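Local coordinates for glucose-binding protein (Thermus thermophilus HB27, PDB 2B3B), which binds glucose in a cleft and probably serves as the periplasmic-type solute-binding component of a sugar transport system, at residues Val65-Glu70 with Met275-Phe280; Leu172-Ala177 with Leu346-Val351. All coordinates share one frame; numbering follows the deposited sequence.

Contact 1 of 2, residues Val65-Glu70 with Met275-Phe280; sequences VHAGME and MLSDSF. With GLC (alpha-D-glucopyranose), chain G.
Val65-His66 of strand 62-66 pairs antiparallel with Asp278-Ser279 of strand 272-280, Val65 and Ser279 forming a hydrogen-bonded pair and His66 and Asp278 a non-hydrogen-bonded one. The bridge belongs to the mixed sheet of a periplasmic-binding-protein fold (bacterial solute-binding protein 1 family), and its end borders the sugar site. Val65 O carries two donors from one residue: Ser279 N at 2.9 Å and Ser279 OG at 2.8 Å, reaching it from opposite faces of its carbonyl plane. The hydroxyl can turn back onto this oxygen because Ser279 OG sits between its own backbone N and carbonyl carbon (chi1 78°); Ser113 is its further partner. Beyond the bridge, Ala67 N gives a nearly straight bond to Ser277 O, and one water joins Ala67 O to Ser277 N.

On the face opposite Val65 and Ser279, the side chains of His66 and Asp278 lie side by side and point the same way, their planes 28° apart, and both meet glucose O2. His66 NE2 donates to it at 2.7 Å, and the O2 hydroxyl in turn donates a hydrogen bond to Asp278 OD1 at 2.6 Å, while Asp278 OD2 accepts from O3. Gln64 also donates to Asp278 OD1. The imidazole is fixed from behind: His66 ND1 donates to Glu70 OE1 at 2.6 Å, in the ring plane. With both ring nitrogens acting as donors, the ring is probably protonated, as the neighbouring carboxylates of Glu70 and Asp278 would encourage. Glu70 also takes the backbone, His66 N meeting Glu70 OE2 from above the carboxylate plane at 3.0 Å.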
# COMPACT_ATOMS: atom_id res chain seq x y z
N VAL A 65 7.92 -5.14 5.64
CA VAL A 65 8.63 -4.08 4.97
C VAL A 65 8.22 -4.09 3.52
O VAL A 65 8.00 -5.15 2.92
CB VAL A 65 10.17 -4.23 5.15
CG1 VAL A 65 10.68 -5.58 4.59
CG2 VAL A 65 10.93 -3.04 4.50
N HIS A 66 8.09 -2.90 2.95
CA HIS A 66 7.69 -2.75 1.60
C HIS A 66 8.85 -3.04 0.65
O HIS A 66 9.97 -2.53 0.83
CB HIS A 66 7.15 -1.33 1.33
CG HIS A 66 5.80 -1.08 1.93
ND1 HIS A 66 5.54 -0.01 2.76
CD2 HIS A 66 4.66 -1.78 1.85
CE1 HIS A 66 4.27 -0.05 3.13
NE2 HIS A 66 3.71 -1.11 2.58
N ALA A 67 8.56 -3.82 -0.38
CA ALA A 67 9.50 -4.04 -1.45
C ALA A 67 9.76 -2.72 -2.18
O ALA A 67 8.81 -1.95 -2.47
CB ALA A 67 8.95 -5.08 -2.45
N GLY A 68 11.03 -2.47 -2.49
CA GLY A 68 11.43 -1.30 -3.26
C GLY A 68 12.34 -0.39 -2.46
O GLY A 68 13.12 -0.85 -1.63
N MET A 69 12.20 0.92 -2.68
CA MET A 69 13.11 1.88 -2.06
C MET A 69 13.00 1.98 -0.56
O MET A 69 13.97 2.32 0.09
CB MET A 69 12.91 3.27 -2.68
CG MET A 69 13.39 3.37 -4.09
SD MET A 69 15.12 2.84 -4.21
CE MET A 69 15.25 2.73 -5.98
N GLU A 70 11.82 1.69 -0.01
CA GLU A 70 11.66 1.66 1.44
C GLU A 70 12.63 0.65 2.05
O GLU A 70 13.38 0.97 2.98
CB GLU A 70 10.22 1.29 1.82
CG GLU A 70 9.96 1.13 3.34
CD GLU A 70 8.53 0.72 3.65
OE1 GLU A 70 7.63 1.45 3.15
OE2 GLU A 70 8.30 -0.32 4.39
N MET A 275 1.28 -0.53 -7.78
CA MET A 275 1.45 -1.67 -6.88
C MET A 275 2.26 -1.30 -5.68
O MET A 275 2.97 -0.28 -5.69
CB MET A 275 2.11 -2.87 -7.59
CG MET A 275 3.49 -2.62 -8.16
SD MET A 275 4.87 -2.76 -7.02
CE MET A 275 4.84 -4.50 -6.58
N LEU A 276 2.16 -2.16 -4.69
CA LEU A 276 3.08 -2.25 -3.56
C LEU A 276 3.12 -3.70 -3.11
O LEU A 276 2.27 -4.48 -3.48
CB LEU A 276 2.63 -1.35 -2.40
CG LEU A 276 1.20 -1.65 -1.90
CD1 LEU A 276 1.22 -1.98 -0.44
CD2 LEU A 276 0.17 -0.55 -2.25
N SER A 277 4.08 -4.04 -2.28
CA SER A 277 4.25 -5.42 -1.83
C SER A 277 4.76 -5.45 -0.39
O SER A 277 5.79 -4.84 -0.04
CB SER A 277 5.20 -6.16 -2.78
OG SER A 277 5.32 -7.52 -2.43
N ASP A 278 4.01 -6.17 0.45
CA ASP A 278 4.46 -6.51 1.78
C ASP A 278 5.43 -7.69 1.71
O ASP A 278 5.15 -8.69 1.05
CB ASP A 278 3.28 -6.86 2.66
CG ASP A 278 2.33 -5.69 2.89
OD1 ASP A 278 2.82 -4.60 3.27
OD2 ASP A 278 1.11 -5.87 2.68
N SER A 279 6.56 -7.58 2.40
CA SER A 279 7.61 -8.57 2.34
C SER A 279 8.25 -8.69 3.71
O SER A 279 8.05 -7.84 4.60
CB SER A 279 8.62 -8.19 1.24
OG SER A 279 9.49 -7.16 1.64
N PHE A 280 8.98 -9.78 3.90
CA PHE A 280 9.70 -10.06 5.12
C PHE A 280 11.15 -10.41 4.81
O PHE A 280 11.42 -11.18 3.89
CB PHE A 280 9.05 -11.23 5.86
CG PHE A 280 7.78 -10.85 6.57
CD1 PHE A 280 7.83 -10.30 7.83
CD2 PHE A 280 6.56 -11.04 5.96
CE1 PHE A 280 6.65 -9.92 8.49
CE2 PHE A 280 5.37 -10.69 6.60
CZ PHE A 280 5.43 -10.10 7.88
C1 GLC G . 0.43 -0.74 4.20
C2 GLC G . 0.58 -2.26 3.85
C3 GLC G . -0.71 -3.10 3.92
C4 GLC G . -1.68 -2.53 4.95
C5 GLC G . -1.98 -1.04 4.65
C6 GLC G . -2.92 -0.35 5.65
O1 GLC G . 1.02 0.15 3.32
O2 GLC G . 1.40 -2.54 2.70
O3 GLC G . -0.35 -4.41 4.31
O4 GLC G . -2.90 -3.26 4.93
O5 GLC G . -0.83 -0.23 4.61
O6 GLC G . -2.38 -0.37 6.94
O HOH W 1 6.00 -1.68 -1.94

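Contact 2 of 2, residues Leu172-Ala177 with Leu346-Val351; sequences LWESVA and LVHGAV. With GLC (alpha-D-glucopyranose), chain G.
Glu174 OE1 is gripped by two consecutive backbone amides of the loop that follows strand 341-344, Leu346 N at 2.8 Å and Val347 N at 2.9 Å. Both come on the syn side of the carboxylate but from opposite faces of its plane; the bond from Val347 is nearly straight, that from Leu346 more bent. These amides open a type I beta turn, Leu346 to Gly349, so a buried carboxylate from helix 166-191 holds the start of a turn whose third residue, His348, faces the glucose. Glu174 reaches it with CG set between its backbone N and carbonyl carbon (chi1 68°) and the chain extended beyond. Its second oxygen, OE2, is held by the hydroxyls of Ser121 and Ser345.

Leu346 CD2 comes obliquely to the Trp173 ring at CZ3, 4.1 Å away, and Val347 CG2 packs alongside Glu174 OE1. Phe360 of helix 354-370 touches both Trp173 and Leu346.

His348 crosses Glu174 at about a right angle, with the carboxylate and ring planes 68° apart. Glu174 OE2 lies near the imidazole plane at its CD2 edge, 3.9 Å off. On the sugar side His348 ND1 comes very close to glucose O1, probably hydrogen-bonded, though at a doubtfully short separation, and NE2 is hydrogen-bonded to His171 ND1 of helix 166-191. The carboxylate nearby, though not in contact with the ring nitrogens, could favour positive charge on the imidazole. Its grip on the turn amides, with Ser345 OG bonding both Glu174 OE2 and His348 N, probably helps set where the ring meets the anomeric hydroxyl.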
# COMPACT_ATOMS: atom_id res chain seq x y z
N LEU A 172 -4.60 9.30 -1.51
CA LEU A 172 -5.40 9.95 -2.52
C LEU A 172 -4.53 10.72 -3.52
O LEU A 172 -4.73 10.61 -4.72
CB LEU A 172 -6.40 10.88 -1.87
CG LEU A 172 -7.25 11.75 -2.78
CD1 LEU A 172 -8.14 10.87 -3.61
CD2 LEU A 172 -8.06 12.66 -1.86
N TRP A 173 -3.56 11.47 -3.00
CA TRP A 173 -2.70 12.28 -3.85
C TRP A 173 -1.99 11.43 -4.92
O TRP A 173 -1.90 11.86 -6.06
CB TRP A 173 -1.66 13.04 -3.02
CG TRP A 173 -0.80 13.94 -3.85
CD1 TRP A 173 -1.09 15.25 -4.18
CD2 TRP A 173 0.46 13.63 -4.49
NE1 TRP A 173 -0.08 15.76 -4.99
CE2 TRP A 173 0.88 14.80 -5.18
CE3 TRP A 173 1.26 12.49 -4.56
CZ2 TRP A 173 2.07 14.86 -5.91
CZ3 TRP A 173 2.43 12.54 -5.28
CH2 TRP A 173 2.83 13.73 -5.95
N GLU A 174 -1.50 10.25 -4.56
CA GLU A 174 -0.72 9.48 -5.55
C GLU A 174 -1.59 8.98 -6.69
O GLU A 174 -1.14 8.95 -7.83
CB GLU A 174 0.15 8.37 -4.92
CG GLU A 174 -0.59 7.18 -4.28
CD GLU A 174 0.39 6.16 -3.72
OE1 GLU A 174 1.60 6.51 -3.60
OE2 GLU A 174 -0.02 5.03 -3.39
N SER A 175 -2.86 8.69 -6.43
CA SER A 175 -3.81 8.39 -7.51
C SER A 175 -4.05 9.60 -8.42
O SER A 175 -4.05 9.48 -9.66
CB SER A 175 -5.15 7.93 -6.96
OG SER A 175 -5.15 6.55 -6.74
N VAL A 176 -4.28 10.75 -7.80
CA VAL A 176 -4.49 11.98 -8.57
C VAL A 176 -3.26 12.22 -9.42
O VAL A 176 -3.39 12.41 -10.61
CB VAL A 176 -4.81 13.20 -7.67
CG1 VAL A 176 -4.89 14.51 -8.48
CG2 VAL A 176 -6.13 12.99 -6.92
N ALA A 177 -2.07 12.21 -8.82
CA ALA A 177 -0.82 12.46 -9.55
C ALA A 177 -0.63 11.50 -10.72
O ALA A 177 -0.25 11.93 -11.81
CB ALA A 177 0.38 12.38 -8.61
N LEU A 346 4.21 5.51 -3.99
CA LEU A 346 5.04 6.33 -3.14
C LEU A 346 4.72 6.06 -1.67
O LEU A 346 5.61 5.85 -0.85
CB LEU A 346 4.77 7.83 -3.42
CG LEU A 346 5.10 8.82 -2.29
CD1 LEU A 346 6.59 8.88 -2.05
CD2 LEU A 346 4.59 10.24 -2.66
N VAL A 347 3.43 6.11 -1.34
CA VAL A 347 3.02 6.09 0.05
C VAL A 347 3.32 4.73 0.68
O VAL A 347 3.58 4.65 1.90
CB VAL A 347 1.53 6.49 0.22
CG1 VAL A 347 1.10 6.37 1.67
CG2 VAL A 347 1.38 7.96 -0.23
N HIS A 348 3.38 3.71 -0.16
CA HIS A 348 3.62 2.34 0.30
C HIS A 348 4.95 1.75 -0.20
O HIS A 348 5.05 0.54 -0.43
CB HIS A 348 2.41 1.48 -0.03
CG HIS A 348 1.13 2.08 0.47
ND1 HIS A 348 0.74 2.02 1.80
CD2 HIS A 348 0.21 2.83 -0.16
CE1 HIS A 348 -0.40 2.68 1.95
NE2 HIS A 348 -0.73 3.20 0.78
N GLY A 349 5.94 2.64 -0.37
CA GLY A 349 7.35 2.28 -0.30
C GLY A 349 8.06 1.75 -1.53
O GLY A 349 9.25 1.42 -1.45
N ALA A 350 7.37 1.70 -2.66
CA ALA A 350 8.00 1.10 -3.83
C ALA A 350 9.03 2.06 -4.49
O ALA A 350 10.13 1.61 -4.84
CB ALA A 350 6.97 0.61 -4.81
N VAL A 351 8.70 3.35 -4.59
CA VAL A 351 9.41 4.24 -5.53
C VAL A 351 10.38 5.25 -4.92
O VAL A 351 11.28 5.74 -5.61
CB VAL A 351 8.45 4.97 -6.51
CG1 VAL A 351 7.72 3.97 -7.40
CG2 VAL A 351 7.47 5.91 -5.79
C1 GLC G . 0.43 -0.74 4.20
C2 GLC G . 0.58 -2.26 3.85
C3 GLC G . -0.71 -3.10 3.92
C4 GLC G . -1.68 -2.53 4.95
C5 GLC G . -1.98 -1.04 4.65
C6 GLC G . -2.92 -0.35 5.65
O1 GLC G . 1.02 0.15 3.32
O2 GLC G . 1.40 -2.54 2.70
O3 GLC G . -0.35 -4.41 4.31
O4 GLC G . -2.90 -3.26 4.93
O5 GLC G . -0.83 -0.23 4.61
O6 GLC G . -2.38 -0.37 6.94

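The segments alternate along the chain, in the order 65-70, 172-177, 275-280 and 346-351, so the connections of the two contacts cross. Their centres lie about 13 Å apart, both deep in the protein and both touching the glucose. Contact 1 is within the mixed sheet that also holds strand 341-344, parallel to strand 272-280; the loop leaving 341-344 becomes the turn of contact 2, where it meets helix 166-191. The contacts also touch directly: Met69 N and Glu70 N, at the start of helix 69-76, probably donate to Ala350 O and Gly349 O. Sheet, helix and turn thus bring separate sequence regions together around one sugar.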